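Local coordinates for periplasmic oligopeptide-binding protein (PDB 3ZS6) that probably binds oligopeptides in the periplasm, between two lobes, and delivers them to an ABC transporter for uptake, at residues 307-313 with 411-417; 303-307 with 460-464; 256-260 with 493-497. Where two conformers were deposited one is given. Residue numbers count along the deposited sequence, not the author numbering.

Interaction 1 of 3, residues 307-313 with 411-417; sequences MPKGVKG and NDAMTFF
A loop with a type II beta turn, P308 to V311 (V311 N to P308 O, 3.3 Å), packs against the start of the short, weakly bonded helix that follows extended D412. The CA atoms are closest at K312 and D412, 4.7 Å apart. M307 (chi1 m, chi2 m, chi3 t) reaches across so that SD lies 3.6 Å from A413 CB, while CE sits over the face of the F417 ring, 4.0 Å from its centroid, a CH-pi contact. The same sulfur makes an oblique Met-aromatic contact with F416, 5.0 Å from the ring centroid, and P308 CD lies over one face of the F416 ring (chi1 m), 3.4 Å from CE2. V311 (chi1 p) places CG2 at its edge. N411 (chi1 t) accepts K312 N at OD1, 3.1 Å and almost linear, and A413 N gives a weak bond to K312 O, 2.8 Å. K312 (chi1 m, chi2 t, chi3 t, chi4 m) brings CE to 3.4 Å from N411 ND2. D412 (chi1 t) caps the helix through OD2 to M414 N, 3.1 Å, and salt-bridges R452. The contact lies between strand 260-266 (T261 on P308 and F416) and helices 434-443 and 449-464 (on F417).

Interaction 2 of 3, residues 303-307 with 460-464; sequences MYGLM and HDLAM
Segment 303-307 has no regular secondary structure and passes beside the last turn of helix 449-464, where M464 N bonds to H460 O at 2.9 Å. The backbones come nearest at G305 and M464, with CA atoms 5.9 Å apart. G305 is extended (phi/psi -132/-167), and a CB there would clash with H460 CE1, so glycine suits this close approach; L306 then turns to -88/-29. H460 and M464, one helical turn apart, both direct their CA-to-CB bonds toward the loop. H460 (chi1 t, chi2 -124°) presents its ring edge to the backbone, and L306 N donates to NE2 at 3.0 Å. M307 (chi1 m, chi2 m) covers one face of the imidazole, its CG 3.4 Å from the ring centroid in a CH-pi contact. M464 (chi1 m, chi2 m) brings SD to 3.6 Å from G305 CA and CE to 4.0 Å from L306 CG. One water donates to both Y304 O, at 3.2 Å, and M464 O, at 3.1 Å. This is packing of a loop on a helix C-terminal turn, joining the chain after strand 301-302 to helix 449-464. Because NE2 accepts the amide hydrogen, it carries no proton here, consistent with a neutral, ND1-protonated histidine.

Interaction 3 of 3, residues 256-260 with 493-497; sequences GLQLA and YIDMR
An inverse gamma turn centred on L259 (phi/psi -83/74) breaks the run of beta structure exactly where the second segment docks. The fold is that of a periplasmic solute-binding protein of family 5, and the turn is the corner between strands 253-258 and 260-266, closed by a weak bond from A260 N to Q258 O, 3.0 Å. Both strands pair antiparallel with strand 470-480, whereas segment 493-497 is an irregular loop with D495 at the left-handed angles 54/45. In register, Q258 faces Y493 (CA atoms 5.0 Å apart) and L259 faces I494 (5.5 Å). The single backbone link is almost straight: L259 N donates to Y493 O at 2.9 Å. L259 (chi1 m, chi2 t) points its CA-to-CB bond toward the loop, setting CG 4.0 Å from Y493 CB and CD1 4.1 Å from I494 CG2. Y493 (chi1 m) offers its ring edge to L257 O, with CD1 4.2 Å from that oxygen. M496, whose backbone N is held by N492, packs on an acidic side chain of the bound peptide, so this loop reaches the ligand. Q258 (chi1 m, chi2 t) extends NE2 to 2.9 Å from D495 OD2. D495 (chi1 t) forms a salt bridge from OD1 to R497 NH1 at 2.8 Å, while its OD2 is paired with R479.

How the interactions relate
From the N terminus, segment 256-260 comes first, and its partner 493-497 lies near the end of the chain, so interaction 3 closes the longest loop, with 232 residues between its segments. Interaction 2 nests within it, running from 303-307 to 460-464, and interaction 1 nests within both, from 307-313 to 411-417; none cross. Interactions 1 and 2 share M307 and touch directly, as where F416 CD1 lies 3.4 Å from L306 O. Interaction 1 also meets interaction 3, with N411 CG 3.7 Å from L259 CD1, while interactions 2 and 3 do not touch. Interaction 1 thus lies between helix 449-464 and the strand corner at L259, while interaction 3 joins that corner to the C-terminal loop.

Interaction 1 of 3, residues 307-313 with 411-417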
loop_
_atom_site.group_PDB
_atom_site.type_symbol
_atom_site.label_atom_id
_atom_site.label_comp_id
_atom_site.label_asym_id
_atom_site.label_seq_id
_atom_site.Cartn_x
_atom_site.Cartn_y
_atom_site.Cartn_z
ATOM N N MET A 307 10.759 4.632 -6.918
ATOM C CA MET A 307 9.965 5.808 -7.276
ATOM C C MET A 307 9.360 5.688 -8.674
ATOM O O MET A 307 10.084 5.674 -9.667
ATOM C CB MET A 307 10.813 7.093 -7.213
ATOM C CG MET A 307 11.532 7.340 -5.895
ATOM S SD MET A 307 10.414 7.680 -4.520
ATOM C CE MET A 307 11.557 7.542 -3.150
ATOM N N PRO A 308 8.022 5.624 -8.759
ATOM C CA PRO A 308 7.376 5.634 -10.078
ATOM C C PRO A 308 7.554 7.007 -10.718
ATOM O O PRO A 308 7.572 8.007 -10.001
ATOM C CB PRO A 308 5.891 5.398 -9.759
ATOM C CG PRO A 308 5.828 5.010 -8.303
ATOM C CD PRO A 308 7.050 5.592 -7.656
ATOM N N LYS A 309 7.709 7.065 -12.035
ATOM C CA LYS A 309 7.781 8.360 -12.695
ATOM C C LYS A 309 6.501 9.131 -12.374
ATOM O O LYS A 309 5.402 8.582 -12.465
ATOM C CB LYS A 309 7.941 8.193 -14.207
ATOM C CG LYS A 309 7.984 9.510 -14.971
ATOM C CD LYS A 309 7.955 9.295 -16.480
ATOM C CE LYS A 309 9.202 8.577 -16.974
ATOM N NZ LYS A 309 9.245 8.519 -18.466
ATOM N N GLY A 310 6.641 10.387 -11.966
ATOM C CA GLY A 310 5.478 11.206 -11.672
ATOM C C GLY A 310 5.210 11.477 -10.200
ATOM O O GLY A 310 4.467 12.396 -9.865
ATOM N N VAL A 311 5.801 10.683 -9.313
ATOM C CA VAL A 311 5.591 10.898 -7.889
ATOM C C VAL A 311 6.260 12.199 -7.432
ATOM O O VAL A 311 7.400 12.478 -7.791
ATOM C CB VAL A 311 6.112 9.717 -7.051
ATOM C CG1 VAL A 311 7.650 9.695 -7.045
ATOM C CG2 VAL A 311 5.559 9.788 -5.636
ATOM N N LYS A 312 5.540 12.994 -6.647
ATOM C CA LYS A 312 6.076 14.251 -6.135
ATOM C C LYS A 312 7.243 14.038 -5.163
ATOM O O LYS A 312 7.309 13.029 -4.467
ATOM C CB LYS A 312 4.974 15.048 -5.436
ATOM C CG LYS A 312 3.830 15.469 -6.336
ATOM C CD LYS A 312 2.724 16.098 -5.511
ATOM C CE LYS A 312 1.454 16.303 -6.335
ATOM N NZ LYS A 312 1.617 17.325 -7.404
ATOM N N GLY A 313 8.159 14.997 -5.112
ATOM C CA GLY A 313 9.251 14.940 -4.153
ATOM C C GLY A 313 10.592 14.421 -4.660
ATOM O O GLY A 313 11.603 14.569 -3.976
ATOM N N ASN A 411 0.846 11.201 -2.035
ATOM C CA ASN A 411 1.620 11.535 -3.222
ATOM C C ASN A 411 2.878 12.306 -2.881
ATOM O O ASN A 411 2.978 13.503 -3.139
ATOM C CB ASN A 411 0.775 12.306 -4.244
ATOM C CG ASN A 411 1.496 12.494 -5.574
ATOM O OD1 ASN A 411 2.691 12.208 -5.699
ATOM N ND2 ASN A 411 0.771 12.983 -6.573
ATOM N N ASP A 412 3.831 11.608 -2.275
ATOM C CA ASP A 412 5.149 12.161 -2.029
ATOM C C ASP A 412 6.156 11.030 -1.903
ATOM O O ASP A 412 5.824 9.937 -1.431
ATOM C CB ASP A 412 5.172 13.029 -0.773
ATOM C CG ASP A 412 6.542 13.628 -0.519
ATOM O OD1 ASP A 412 6.916 14.569 -1.249
ATOM O OD2 ASP A 412 7.255 13.147 0.395
ATOM N N ALA A 413 7.387 11.295 -2.322
ATOM C CA ALA A 413 8.418 10.260 -2.352
ATOM C C ALA A 413 8.626 9.583 -0.997
ATOM O O ALA A 413 9.098 8.447 -0.937
ATOM C CB ALA A 413 9.741 10.837 -2.874
ATOM N N MET A 414 8.281 10.277 0.086
ATOM C CA MET A 414 8.495 9.740 1.429
ATOM C C MET A 414 7.802 8.387 1.650
ATOM O O MET A 414 8.283 7.566 2.421
ATOM C CB MET A 414 8.049 10.739 2.509
ATOM C CG MET A 414 9.064 11.857 2.802
ATOM S SD MET A 414 10.739 11.281 3.205
ATOM C CE MET A 414 10.503 10.565 4.821
ATOM N N THR A 415 6.671 8.159 0.993
ATOM C CA THR A 415 5.952 6.902 1.202
ATOM C C THR A 415 6.792 5.699 0.760
ATOM O O THR A 415 6.699 4.615 1.343
ATOM C CB THR A 415 4.572 6.883 0.513
ATOM O OG1 THR A 415 3.906 5.648 0.808
ATOM C CG2 THR A 415 4.701 7.041 -1.000
ATOM N N PHE A 416 7.627 5.892 -0.255
ATOM C CA PHE A 416 8.457 4.797 -0.753
ATOM C C PHE A 416 9.703 4.612 0.117
ATOM O O PHE A 416 10.224 3.496 0.261
ATOM C CB PHE A 416 8.800 5.008 -2.231
ATOM C CG PHE A 416 7.622 4.827 -3.151
ATOM C CD1 PHE A 416 7.172 3.553 -3.482
ATOM C CD2 PHE A 416 6.935 5.924 -3.649
ATOM C CE1 PHE A 416 6.080 3.375 -4.320
ATOM C CE2 PHE A 416 5.833 5.755 -4.480
ATOM C CZ PHE A 416 5.403 4.481 -4.812
ATOM N N PHE A 417 10.171 5.701 0.723
ATOM C CA PHE A 417 11.266 5.596 1.682
ATOM C C PHE A 417 10.900 4.734 2.904
ATOM O O PHE A 417 11.785 4.218 3.579
ATOM C CB PHE A 417 11.790 6.981 2.104
ATOM C CG PHE A 417 12.765 7.599 1.111
ATOM C CD1 PHE A 417 14.046 7.084 0.957
ATOM C CD2 PHE A 417 12.403 8.713 0.353
ATOM C CE1 PHE A 417 14.947 7.652 0.046
ATOM C CE2 PHE A 417 13.291 9.291 -0.552
ATOM C CZ PHE A 417 14.568 8.754 -0.712
#

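Interaction 2 of 3, residues 303-307 with 460-464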
loop_
_atom_site.group_PDB
_atom_site.type_symbol
_atom_site.label_atom_id
_atom_site.label_comp_id
_atom_site.label_asym_id
_atom_site.label_seq_id
_atom_site.Cartn_x
_atom_site.Cartn_y
_atom_site.Cartn_z
ATOM N N MET A 303 10.658 -0.776 -14.336
ATOM C CA MET A 303 11.198 0.047 -13.253
ATOM C C MET A 303 12.479 -0.558 -12.680
ATOM O O MET A 303 12.635 -1.782 -12.645
ATOM C CB MET A 303 10.166 0.253 -12.137
ATOM C CG MET A 303 9.079 1.266 -12.475
ATOM S SD MET A 303 7.945 1.617 -11.108
ATOM C CE MET A 303 9.024 2.454 -9.934
ATOM N N TYR A 304 13.374 0.310 -12.214
ATOM C CA TYR A 304 14.670 -0.102 -11.679
ATOM C C TYR A 304 14.860 0.351 -10.233
ATOM O O TYR A 304 15.761 -0.119 -9.541
ATOM C CB TYR A 304 15.796 0.444 -12.567
ATOM C CG TYR A 304 15.610 0.004 -13.993
ATOM C CD1 TYR A 304 16.065 -1.238 -14.415
ATOM C CD2 TYR A 304 14.925 0.800 -14.903
ATOM C CE1 TYR A 304 15.874 -1.664 -15.715
ATOM C CE2 TYR A 304 14.728 0.380 -16.210
ATOM C CZ TYR A 304 15.205 -0.851 -16.604
ATOM O OH TYR A 304 15.003 -1.283 -17.887
ATOM N N GLY A 305 14.012 1.275 -9.794
ATOM C CA GLY A 305 14.006 1.730 -8.417
ATOM C C GLY A 305 12.589 1.732 -7.861
ATOM O O GLY A 305 11.676 1.154 -8.468
ATOM N N LEU A 306 12.406 2.373 -6.710
ATOM C CA LEU A 306 11.113 2.387 -6.019
ATOM C C LEU A 306 10.185 3.515 -6.470
ATOM O O LEU A 306 8.967 3.381 -6.391
ATOM C CB LEU A 306 11.316 2.473 -4.500
ATOM C CG LEU A 306 12.070 1.325 -3.818
ATOM C CD1 LEU A 306 12.282 1.632 -2.328
ATOM C CD2 LEU A 306 11.337 -0.002 -4.004
ATOM N N MET A 307 10.759 4.632 -6.918
ATOM C CA MET A 307 9.965 5.808 -7.276
ATOM C C MET A 307 9.360 5.688 -8.674
ATOM O O MET A 307 10.084 5.674 -9.667
ATOM C CB MET A 307 10.813 7.093 -7.213
ATOM C CG MET A 307 11.532 7.340 -5.895
ATOM S SD MET A 307 10.414 7.680 -4.520
ATOM C CE MET A 307 11.557 7.542 -3.150
ATOM N N HIS A 460 17.524 8.414 -2.879
ATOM C CA HIS A 460 16.907 7.274 -3.559
ATOM C C HIS A 460 17.933 6.549 -4.432
ATOM O O HIS A 460 18.103 5.332 -4.309
ATOM C CB HIS A 460 15.680 7.686 -4.388
ATOM C CG HIS A 460 15.028 6.542 -5.114
ATOM N ND1 HIS A 460 14.823 6.544 -6.478
ATOM C CD2 HIS A 460 14.549 5.356 -4.666
ATOM C CE1 HIS A 460 14.246 5.409 -6.839
ATOM N NE2 HIS A 460 14.071 4.670 -5.757
ATOM N N ASP A 461 18.617 7.298 -5.299
ATOM C CA ASP A 461 19.678 6.740 -6.142
ATOM C C ASP A 461 20.712 5.981 -5.314
ATOM O O ASP A 461 21.139 4.885 -5.682
ATOM C CB ASP A 461 20.409 7.843 -6.921
ATOM C CG ASP A 461 19.538 8.516 -7.970
ATOM O OD1 ASP A 461 18.436 8.006 -8.280
ATOM O OD2 ASP A 461 19.977 9.561 -8.498
ATOM N N LEU A 462 21.133 6.581 -4.206
ATOM C CA LEU A 462 22.145 5.964 -3.357
ATOM C C LEU A 462 21.672 4.600 -2.866
ATOM O O LEU A 462 22.408 3.608 -2.939
ATOM C CB LEU A 462 22.478 6.865 -2.166
ATOM C CG LEU A 462 23.637 6.384 -1.288
ATOM C CD1 LEU A 462 24.893 6.208 -2.131
ATOM C CD2 LEU A 462 23.893 7.349 -0.123
ATOM N N ALA A 463 20.439 4.554 -2.368
ATOM C CA ALA A 463 19.855 3.294 -1.916
ATOM C C ALA A 463 19.747 2.251 -3.034
ATOM O O ALA A 463 20.059 1.082 -2.822
ATOM C CB ALA A 463 18.494 3.533 -1.293
ATOM N N MET A 464 19.278 2.659 -4.212
ATOM C CA MET A 464 19.036 1.692 -5.287
ATOM C C MET A 464 20.343 1.116 -5.852
ATOM O O MET A 464 20.359 0.006 -6.385
ATOM C CB MET A 464 18.182 2.295 -6.409
ATOM C CG MET A 464 16.748 2.630 -6.011
ATOM S SD MET A 464 15.796 1.228 -5.389
ATOM C CE MET A 464 16.032 1.410 -3.621
HETATM O O HOH W 1 17.467 -1.023 -7.044
#

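Interaction 3 of 3, residues 256-260 with 493-497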
loop_
_atom_site.group_PDB
_atom_site.type_symbol
_atom_site.label_atom_id
_atom_site.label_comp_id
_atom_site.label_asym_id
_atom_site.label_seq_id
_atom_site.Cartn_x
_atom_site.Cartn_y
_atom_site.Cartn_z
ATOM N N GLY A 256 -5.061 3.076 -16.890
ATOM C CA GLY A 256 -4.124 4.036 -16.335
ATOM C C GLY A 256 -2.988 3.350 -15.587
ATOM O O GLY A 256 -3.006 2.135 -15.385
ATOM N N LEU A 257 -1.993 4.129 -15.180
ATOM C CA LEU A 257 -0.939 3.635 -14.306
ATOM C C LEU A 257 -1.202 4.125 -12.882
ATOM O O LEU A 257 -1.874 5.136 -12.674
ATOM C CB LEU A 257 0.427 4.120 -14.784
ATOM C CG LEU A 257 0.931 3.620 -16.139
ATOM C CD1 LEU A 257 2.090 4.485 -16.623
ATOM C CD2 LEU A 257 1.334 2.152 -16.071
ATOM N N GLN A 258 -0.674 3.402 -11.901
ATOM C CA GLN A 258 -0.837 3.791 -10.505
ATOM C C GLN A 258 0.484 4.255 -9.912
ATOM O O GLN A 258 1.542 3.991 -10.485
ATOM C CB GLN A 258 -1.404 2.625 -9.695
ATOM C CG GLN A 258 -2.929 2.581 -9.700
ATOM C CD GLN A 258 -3.477 1.210 -9.362
ATOM O OE1 GLN A 258 -2.738 0.226 -9.328
ATOM N NE2 GLN A 258 -4.782 1.137 -9.116
ATOM N N LEU A 259 0.419 4.959 -8.781
ATOM C CA LEU A 259 1.622 5.301 -8.030
ATOM C C LEU A 259 1.961 4.094 -7.165
ATOM O O LEU A 259 1.742 4.093 -5.952
ATOM C CB LEU A 259 1.413 6.549 -7.163
ATOM C CG LEU A 259 1.351 7.903 -7.881
ATOM C CD1 LEU A 259 1.016 9.042 -6.907
ATOM C CD2 LEU A 259 2.658 8.191 -8.631
ATOM N N ALA A 260 2.479 3.055 -7.807
ATOM C CA ALA A 260 2.676 1.779 -7.140
ATOM C C ALA A 260 3.742 0.983 -7.884
ATOM O O ALA A 260 3.809 1.029 -9.114
ATOM C CB ALA A 260 1.343 1.006 -7.080
ATOM N N TYR A 493 -4.726 8.320 -8.415
ATOM C CA TYR A 493 -3.472 7.618 -8.684
ATOM C C TYR A 493 -2.991 6.650 -7.589
ATOM O O TYR A 493 -2.162 5.774 -7.850
ATOM C CB TYR A 493 -2.366 8.627 -9.036
ATOM C CG TYR A 493 -2.735 9.524 -10.203
ATOM C CD1 TYR A 493 -2.954 8.993 -11.473
ATOM C CD2 TYR A 493 -2.881 10.893 -10.033
ATOM C CE1 TYR A 493 -3.298 9.810 -12.546
ATOM C CE2 TYR A 493 -3.227 11.719 -11.100
ATOM C CZ TYR A 493 -3.433 11.172 -12.351
ATOM O OH TYR A 493 -3.773 11.989 -13.406
ATOM N N ILE A 494 -3.491 6.791 -6.366
ATOM C CA ILE A 494 -3.129 5.817 -5.341
ATOM C C ILE A 494 -4.204 4.750 -5.187
ATOM O O ILE A 494 -4.116 3.886 -4.326
ATOM C CB ILE A 494 -2.766 6.462 -3.984
ATOM C CG1 ILE A 494 -3.992 7.024 -3.278
ATOM C CG2 ILE A 494 -1.693 7.534 -4.161
ATOM C CD1 ILE A 494 -3.681 7.481 -1.850
ATOM N N ASP A 495 -5.210 4.812 -6.053
ATOM C CA ASP A 495 -6.272 3.810 -6.096
ATOM C C ASP A 495 -6.962 3.592 -4.751
ATOM O O ASP A 495 -7.197 2.451 -4.333
ATOM C CB ASP A 495 -5.777 2.475 -6.676
ATOM C CG ASP A 495 -6.929 1.510 -6.980
ATOM O OD1 ASP A 495 -8.086 1.965 -7.153
ATOM O OD2 ASP A 495 -6.687 0.298 -7.044
ATOM N N MET A 496 -7.286 4.692 -4.077
ATOM C CA MET A 496 -8.073 4.627 -2.856
ATOM C C MET A 496 -9.482 5.126 -3.171
ATOM O O MET A 496 -9.801 6.317 -3.012
ATOM C CB MET A 496 -7.411 5.428 -1.727
ATOM C CG MET A 496 -6.313 4.650 -0.957
ATOM S SD MET A 496 -6.957 3.256 0.017
ATOM C CE MET A 496 -6.274 1.816 -0.821
ATOM N N ARG A 497 -10.313 4.205 -3.642
ATOM C CA ARG A 497 -11.632 4.553 -4.158
ATOM C C ARG A 497 -12.727 3.973 -3.276
ATOM O O ARG A 497 -13.029 2.783 -3.344
ATOM C CB ARG A 497 -11.776 4.054 -5.608
ATOM C CG ARG A 497 -10.761 4.681 -6.603
ATOM C CD ARG A 497 -10.809 3.978 -7.967
ATOM N NE ARG A 497 -10.346 4.822 -9.074
ATOM C CZ ARG A 497 -9.138 4.755 -9.637
ATOM N NH1 ARG A 497 -8.228 3.885 -9.193
ATOM N NH2 ARG A 497 -8.835 5.572 -10.642
#